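Local structure of germination protein YpeB (Bacillus megaterium QM B1551, 5BOI) at residues V18-F22 with L23-G27; A110-D113 with N114-V117; P166-S169 with K170-K174. The protein takes part in the germination of Bacillus spores, and its C-terminal part, the PepSY-containing piece described here, is probably inhibitory. All coordinates share one frame; numbering follows the deposited sequence.

Interaction 1. Residues V18-F22 with L23-G27; sequences VARSF and LNLKG
L23 N donates to A19 O at 2.9 Å where residues 23-27 fold back on the last turn of helix 12-22; the donor lies nearly in line with the carbonyl, as expected of a helical i to i-4 bond. L25 N reaches back five residues to R20 O at 2.8 Å, lying in the carbonyl plane on a lone pair. Inside this wider bond runs a weak one, from N24 N to S21 O at 3.4 Å.

Together with the positive phi of N24 (58°), the first residue to leave helical angles, these two bonds into the last turn identify a Schellman motif, which ends the helix and turns the chain toward strand 30-35.

The apolar contacts follow from that reversal. The L25 side chain leaves its backbone toward the helix, and CD1 rests 3.7 Å from R20 CA, against the backbone and not the end of the arginine side chain. L23 holds CG anti to its carbonyl carbon; this chi1 of -63° sets L23 CG 3.5 Å from A19 O and aims the branched end at strands 44-50, 57-63 and 69-74. There L23 meets I49, M60 and V72, while L25 also touches I49. The ring of F22 approaches L23 aslant, F22 CD2 standing 4.2 Å from L23 CD2; beyond the segments it makes edge-to-face contacts with F95, H99 and F149.

The R20 chain is extended from CG to NE and carries NH2 over to G27 CA at 4.1 Å, a contact that buries this nitrogen without a polar partner in the model. G27 has a phi of 129°, where a side chain would be jammed against the preceding carbonyl oxygen.

Interaction 2. Residues A110-D113 with N114-V117; sequences AQYD and NMGV
N114 and D113 are the two central residues of a type I' turn running from Y112 to M115, the tight end of the beta hairpin formed by strands 104-112 and 115-123. Both have positive phi, 55° for D113 and 58° for N114, and lie in the left-handed region this turn requires. N114 N gives its hydrogen to a water at 2.7 Å, and the same water donates to N114 OD1 and accepts from Q111 NE2, so it joins the turn to the side chain of the strand before it. Both side-chain amides have other partners: N114 ND2 bonds I78 O, and Q111 NE2 bonds Q81 OE1.

M115 pairs with Y112 through two backbone bonds of unlike geometry. Y112 N meets M115 O almost straight, whereas M115 N, 3.0 Å from Y112 O, sits well above that carbonyl's plane. The M115 side chain lies alongside that of Y112, and its bend at chi3 (-61°) turns the methyl back toward the tyrosine. M115 CE thereby meets the edge of the Y112 ring, near its plane, 4.2 Å from Y112 CD2.

G116 faces Q111 in the non-hydrogen-bonded pair, where its CA makes a CA-H...O contact of 3.5 Å with A110 O. V117 closes the hydrogen-bonded pair with A110: V117 N to A110 O is 2.8 Å, and A110 N donates in return to V117 O. On the face shared by A110, Y112, M115 and V117, the methyl V117 CG2 touches Y112 CB at 4.3 Å.

Interaction 3. Residues P166-S169 with K170-K174; sequences PKIS and KEQAK
A capping box formed by S169 and Q172 starts helix 170-175, in the C-terminal PepSY-family region of the chain. S169 is the N-cap: its OG accepts from Q172 N at 3.0 Å with an N-H...O angle of 162°. The reciprocal bond runs from S169 N to Q172 OE1 at 2.9 Å and is nearly straight at the hydrogen, although the donor stands above the plane of the side-chain amide. S169 OG reaches Q172 N because chi1 (72°) places it between the backbone N and the carbonyl carbon. The same hydroxyl donates weakly to E171 OE1. With an alanine here the hydroxyl is gone, and Q172 N would probably be left without its capping acceptor and E171 OE1 without its weak donor. S169 O receives A173 N in the first helical bond.

I168, the residue before the cap, makes a van der Waals contact through CB, 3.5 Å from Q172 OE1, so the oxygen that accepts from S169 N also packs beside I168. Outside the segments, I168 O bonds Y202 OH, and the inward side of the helix, at A173, rests on Y202 and F204 of strand 198-208. The apolar contact comes from the ethyl branch of I168, extended beyond CG1, which ends with CD1 4.0 Å from A173 CB.

Overall arrangement
All three contacts are local and in series along the chain; none nests inside or crosses another. Interaction 1, near the N terminus, closes the reversal from helix 12-22 into the loop before strand 30-35, with its apolar side chains on strands 44-50, 57-63 and 69-74. Interaction 2 closes the hairpin of strands 104-112 and 115-123, its centre 24 Å from that of interaction 1 and in the same family region. Interaction 3 opens helix 170-175 against strands 182-192 and 198-208 in the other family region. Interactions 1 and 3 lie on opposite sides of the chain's centre, 47 Å between their centres, and no two contacts touch.

Interaction 1. Residues V18-F22 with L23-G27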
loop_
_atom_site.group_PDB
_atom_site.type_symbol
_atom_site.label_atom_id
_atom_site.label_comp_id
_atom_site.label_asym_id
_atom_site.label_seq_id
_atom_site.Cartn_x
_atom_site.Cartn_y
_atom_site.Cartn_z
ATOM N N VAL A 18 -20.379 0.317 -4.268
ATOM C CA VAL A 18 -18.970 0.605 -4.061
ATOM C C VAL A 18 -18.142 -0.444 -4.793
ATOM O O VAL A 18 -17.237 -0.118 -5.566
ATOM C CB VAL A 18 -18.613 0.624 -2.561
ATOM C CG1 VAL A 18 -17.169 1.055 -2.358
ATOM C CG2 VAL A 18 -19.552 1.562 -1.818
ATOM N N ALA A 19 -18.495 -1.704 -4.561
ATOM C CA ALA A 19 -17.813 -2.839 -5.169
ATOM C C ALA A 19 -17.804 -2.767 -6.699
ATOM O O ALA A 19 -16.755 -2.916 -7.329
ATOM C CB ALA A 19 -18.460 -4.146 -4.701
ATOM N N ARG A 20 -18.972 -2.542 -7.292
ATOM C CA ARG A 20 -19.095 -2.491 -8.746
ATOM C C ARG A 20 -18.139 -1.462 -9.352
ATOM O O ARG A 20 -17.451 -1.738 -10.338
ATOM C CB ARG A 20 -20.535 -2.167 -9.142
ATOM C CG ARG A 20 -21.562 -3.144 -8.600
ATOM C CD ARG A 20 -22.897 -3.005 -9.326
ATOM N NE ARG A 20 -23.929 -3.847 -8.729
ATOM C CZ ARG A 20 -24.083 -5.142 -8.990
ATOM N NH1 ARG A 20 -25.051 -5.828 -8.397
ATOM N NH2 ARG A 20 -23.266 -5.753 -9.839
ATOM N N SER A 21 -18.095 -0.283 -8.740
ATOM C CA SER A 21 -17.241 0.809 -9.194
ATOM C C SER A 21 -15.747 0.523 -9.016
ATOM O O SER A 21 -14.955 0.688 -9.947
ATOM C CB SER A 21 -17.614 2.089 -8.450
ATOM O OG SER A 21 -17.154 3.230 -9.146
ATOM N N PHE A 22 -15.372 0.093 -7.814
ATOM C CA PHE A 22 -13.979 -0.193 -7.469
ATOM C C PHE A 22 -13.369 -1.309 -8.318
ATOM O O PHE A 22 -12.194 -1.252 -8.687
ATOM C CB PHE A 22 -13.896 -0.567 -5.989
ATOM C CG PHE A 22 -12.512 -0.500 -5.409
ATOM C CD1 PHE A 22 -11.937 0.722 -5.084
ATOM C CD2 PHE A 22 -11.799 -1.661 -5.160
ATOM C CE1 PHE A 22 -10.664 0.779 -4.531
ATOM C CE2 PHE A 22 -10.527 -1.611 -4.602
ATOM C CZ PHE A 22 -9.961 -0.385 -4.289
ATOM N N LEU A 23 -14.176 -2.325 -8.615
ATOM C CA LEU A 23 -13.702 -3.537 -9.278
ATOM C C LEU A 23 -14.056 -3.545 -10.754
ATOM O O LEU A 23 -13.777 -4.514 -11.465
ATOM C CB LEU A 23 -14.297 -4.777 -8.610
ATOM C CG LEU A 23 -13.921 -5.022 -7.151
ATOM C CD1 LEU A 23 -14.767 -6.155 -6.597
ATOM C CD2 LEU A 23 -12.443 -5.337 -7.041
ATOM N N ASN A 24 -14.688 -2.467 -11.199
ATOM C CA ASN A 24 -15.065 -2.316 -12.595
ATOM C C ASN A 24 -15.959 -3.466 -13.053
ATOM O O ASN A 24 -15.729 -4.060 -14.103
ATOM C CB ASN A 24 -13.809 -2.226 -13.469
ATOM C CG ASN A 24 -13.986 -1.303 -14.652
ATOM O OD1 ASN A 24 -15.007 -0.626 -14.783
ATOM N ND2 ASN A 24 -12.982 -1.260 -15.520
ATOM N N LEU A 25 -16.967 -3.788 -12.247
ATOM C CA LEU A 25 -17.916 -4.842 -12.586
ATOM C C LEU A 25 -18.952 -4.317 -13.580
ATOM O O LEU A 25 -19.418 -3.184 -13.458
ATOM C CB LEU A 25 -18.610 -5.370 -11.330
ATOM C CG LEU A 25 -17.724 -5.786 -10.152
ATOM C CD1 LEU A 25 -18.588 -6.192 -8.969
ATOM C CD2 LEU A 25 -16.762 -6.906 -10.532
ATOM N N LYS A 26 -19.315 -5.140 -14.559
ATOM C CA LYS A 26 -20.231 -4.708 -15.611
ATOM C C LYS A 26 -21.701 -4.996 -15.302
ATOM O O LYS A 26 -22.592 -4.347 -15.858
ATOM C CB LYS A 26 -19.838 -5.348 -16.945
ATOM C CG LYS A 26 -18.334 -5.380 -17.195
ATOM C CD LYS A 26 -17.836 -6.772 -17.549
ATOM C CE LYS A 26 -16.498 -6.684 -18.262
ATOM N NZ LYS A 26 -16.198 -7.909 -19.050
ATOM N N GLY A 27 -21.964 -5.962 -14.427
ATOM C CA GLY A 27 -23.322 -6.158 -13.947
ATOM C C GLY A 27 -23.914 -7.556 -14.000
ATOM O O GLY A 27 -25.029 -7.763 -13.525
#

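Interaction 2. Residues A110-D113 with N114-V117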
loop_
_atom_site.group_PDB
_atom_site.type_symbol
_atom_site.label_atom_id
_atom_site.label_comp_id
_atom_site.label_asym_id
_atom_site.label_seq_id
_atom_site.Cartn_x
_atom_site.Cartn_y
_atom_site.Cartn_z
ATOM N N ALA A 110 7.611 -5.858 -6.425
ATOM C CA ALA A 110 8.198 -7.154 -6.691
ATOM C C ALA A 110 7.320 -7.878 -7.681
ATOM O O ALA A 110 6.137 -7.558 -7.826
ATOM C CB ALA A 110 8.340 -7.968 -5.429
ATOM N N GLN A 111 7.926 -8.827 -8.380
ATOM C CA GLN A 111 7.189 -9.681 -9.287
ATOM C C GLN A 111 7.169 -11.107 -8.725
ATOM O O GLN A 111 8.209 -11.655 -8.385
ATOM C CB GLN A 111 7.816 -9.654 -10.675
ATOM C CG GLN A 111 7.259 -10.736 -11.579
ATOM C CD GLN A 111 7.653 -10.547 -13.019
ATOM O OE1 GLN A 111 8.239 -9.525 -13.385
ATOM N NE2 GLN A 111 7.332 -11.534 -13.854
ATOM N N TYR A 112 5.973 -11.681 -8.646
ATOM C CA TYR A 112 5.717 -12.963 -8.002
ATOM C C TYR A 112 4.606 -13.716 -8.745
ATOM O O TYR A 112 3.462 -13.268 -8.728
ATOM C CB TYR A 112 5.306 -12.708 -6.542
ATOM C CG TYR A 112 5.360 -13.872 -5.577
ATOM C CD1 TYR A 112 6.500 -14.103 -4.807
ATOM C CD2 TYR A 112 4.254 -14.688 -5.362
ATOM C CE1 TYR A 112 6.563 -15.153 -3.885
ATOM C CE2 TYR A 112 4.302 -15.746 -4.435
ATOM C CZ TYR A 112 5.461 -15.966 -3.697
ATOM O OH TYR A 112 5.523 -17.004 -2.782
ATOM N N ASP A 113 4.926 -14.841 -9.378
ATOM C CA ASP A 113 3.887 -15.691 -9.976
ATOM C C ASP A 113 2.984 -14.910 -10.972
ATOM O O ASP A 113 1.756 -14.911 -10.859
ATOM C CB ASP A 113 3.046 -16.333 -8.861
ATOM C CG ASP A 113 2.217 -17.523 -9.354
ATOM O OD1 ASP A 113 2.441 -17.980 -10.498
ATOM O OD2 ASP A 113 1.363 -18.019 -8.584
ATOM N N ASN A 114 3.617 -14.238 -11.931
ATOM C CA ASN A 114 2.913 -13.406 -12.933
ATOM C C ASN A 114 2.043 -12.290 -12.339
ATOM O O ASN A 114 1.108 -11.802 -12.981
ATOM C CB ASN A 114 2.065 -14.297 -13.865
ATOM C CG ASN A 114 2.921 -15.138 -14.768
ATOM O OD1 ASN A 114 4.088 -14.814 -14.989
ATOM N ND2 ASN A 114 2.349 -16.212 -15.323
ATOM N N MET A 115 2.378 -11.861 -11.121
ATOM C CA MET A 115 1.710 -10.711 -10.503
ATOM C C MET A 115 2.724 -9.658 -10.112
ATOM O O MET A 115 3.871 -9.987 -9.756
ATOM C CB MET A 115 0.938 -11.124 -9.246
ATOM C CG MET A 115 -0.046 -12.266 -9.403
ATOM S SD MET A 115 -0.780 -12.606 -7.778
ATOM C CE MET A 115 0.665 -13.065 -6.817
ATOM N N GLY A 116 2.296 -8.400 -10.166
ATOM C CA GLY A 116 3.087 -7.328 -9.584
ATOM C C GLY A 116 2.541 -7.064 -8.193
ATOM O O GLY A 116 1.334 -6.928 -7.996
ATOM N N VAL A 117 3.440 -7.005 -7.223
ATOM C CA VAL A 117 3.065 -6.765 -5.838
ATOM C C VAL A 117 3.694 -5.442 -5.423
ATOM O O VAL A 117 4.917 -5.259 -5.529
ATOM C CB VAL A 117 3.551 -7.918 -4.922
ATOM C CG1 VAL A 117 3.143 -7.679 -3.475
ATOM C CG2 VAL A 117 2.994 -9.247 -5.439
HETATM O O HOH W 1 6.185 -14.211 -12.790
#

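Interaction 3. Residues P166-S169 with K170-K174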
loop_
_atom_site.group_PDB
_atom_site.type_symbol
_atom_site.label_atom_id
_atom_site.label_comp_id
_atom_site.label_asym_id
_atom_site.label_seq_id
_atom_site.Cartn_x
_atom_site.Cartn_y
_atom_site.Cartn_z
ATOM N N PRO A 166 14.020 17.414 13.242
ATOM C CA PRO A 166 15.231 16.613 13.440
ATOM C C PRO A 166 16.197 17.325 14.342
ATOM O O PRO A 166 16.226 18.562 14.341
ATOM C CB PRO A 166 15.821 16.488 12.036
ATOM C CG PRO A 166 14.675 16.716 11.115
ATOM C CD PRO A 166 13.739 17.652 11.814
ATOM N N LYS A 167 16.982 16.559 15.086
ATOM C CA LYS A 167 18.067 17.121 15.899
ATOM C C LYS A 167 19.403 17.134 15.139
ATOM O O LYS A 167 20.359 17.793 15.575
ATOM C CB LYS A 167 18.268 16.349 17.211
ATOM C CG LYS A 167 17.039 16.067 18.053
ATOM C CD LYS A 167 16.378 17.300 18.602
ATOM C CE LYS A 167 15.310 16.889 19.597
ATOM N NZ LYS A 167 14.253 16.076 18.936
ATOM N N ILE A 168 19.490 16.395 14.036
ATOM C CA ILE A 168 20.680 16.452 13.190
ATOM C C ILE A 168 20.262 16.823 11.773
ATOM O O ILE A 168 19.122 16.599 11.374
ATOM C CB ILE A 168 21.481 15.118 13.172
ATOM C CG1 ILE A 168 20.741 14.020 12.390
ATOM C CG2 ILE A 168 21.840 14.677 14.604
ATOM C CD1 ILE A 168 21.552 12.710 12.253
ATOM N N SER A 169 21.191 17.402 11.018
ATOM C CA SER A 169 20.902 17.859 9.656
ATOM C C SER A 169 20.953 16.701 8.658
ATOM O O SER A 169 21.482 15.626 8.980
ATOM C CB SER A 169 21.901 18.930 9.241
ATOM O OG SER A 169 23.159 18.316 9.015
ATOM N N LYS A 170 20.427 16.902 7.448
ATOM C CA LYS A 170 20.483 15.823 6.451
ATOM C C LYS A 170 21.927 15.549 6.040
ATOM O O LYS A 170 22.286 14.416 5.712
ATOM C CB LYS A 170 19.641 16.148 5.211
ATOM C CG LYS A 170 20.030 17.432 4.526
ATOM C CD LYS A 170 19.539 17.429 3.079
ATOM C CE LYS A 170 19.012 18.787 2.675
ATOM N NZ LYS A 170 17.737 19.098 3.387
ATOM N N GLU A 171 22.754 16.590 6.066
ATOM C CA GLU A 171 24.170 16.437 5.767
ATOM C C GLU A 171 24.861 15.573 6.827
ATOM O O GLU A 171 25.644 14.677 6.504
ATOM C CB GLU A 171 24.842 17.810 5.667
ATOM C CG GLU A 171 24.300 18.691 4.525
ATOM C CD GLU A 171 22.928 19.307 4.809
ATOM O OE1 GLU A 171 22.517 19.375 5.984
ATOM O OE2 GLU A 171 22.249 19.719 3.842
ATOM N N GLN A 172 24.549 15.834 8.091
ATOM C CA GLN A 172 25.104 15.045 9.190
ATOM C C GLN A 172 24.604 13.588 9.106
ATOM O O GLN A 172 25.381 12.642 9.247
ATOM C CB GLN A 172 24.737 15.689 10.534
ATOM C CG GLN A 172 25.510 16.994 10.807
ATOM C CD GLN A 172 24.854 17.913 11.834
ATOM O OE1 GLN A 172 23.761 17.645 12.335
ATOM N NE2 GLN A 172 25.539 19.006 12.158
ATOM N N ALA A 173 23.313 13.419 8.840
ATOM C CA ALA A 173 22.740 12.081 8.646
ATOM C C ALA A 173 23.479 11.285 7.581
ATOM O O ALA A 173 23.779 10.101 7.768
ATOM C CB ALA A 173 21.281 12.183 8.274
ATOM N N LYS A 174 23.770 11.948 6.467
ATOM C CA LYS A 174 24.418 11.313 5.325
ATOM C C LYS A 174 25.822 10.829 5.663
ATOM O O LYS A 174 26.284 9.842 5.096
ATOM C CB LYS A 174 24.448 12.287 4.135
ATOM C CG LYS A 174 24.939 11.704 2.808
ATOM C CD LYS A 174 24.623 12.645 1.637
ATOM C CE LYS A 174 25.418 12.301 0.379
ATOM N NZ LYS A 174 24.821 12.904 -0.858
#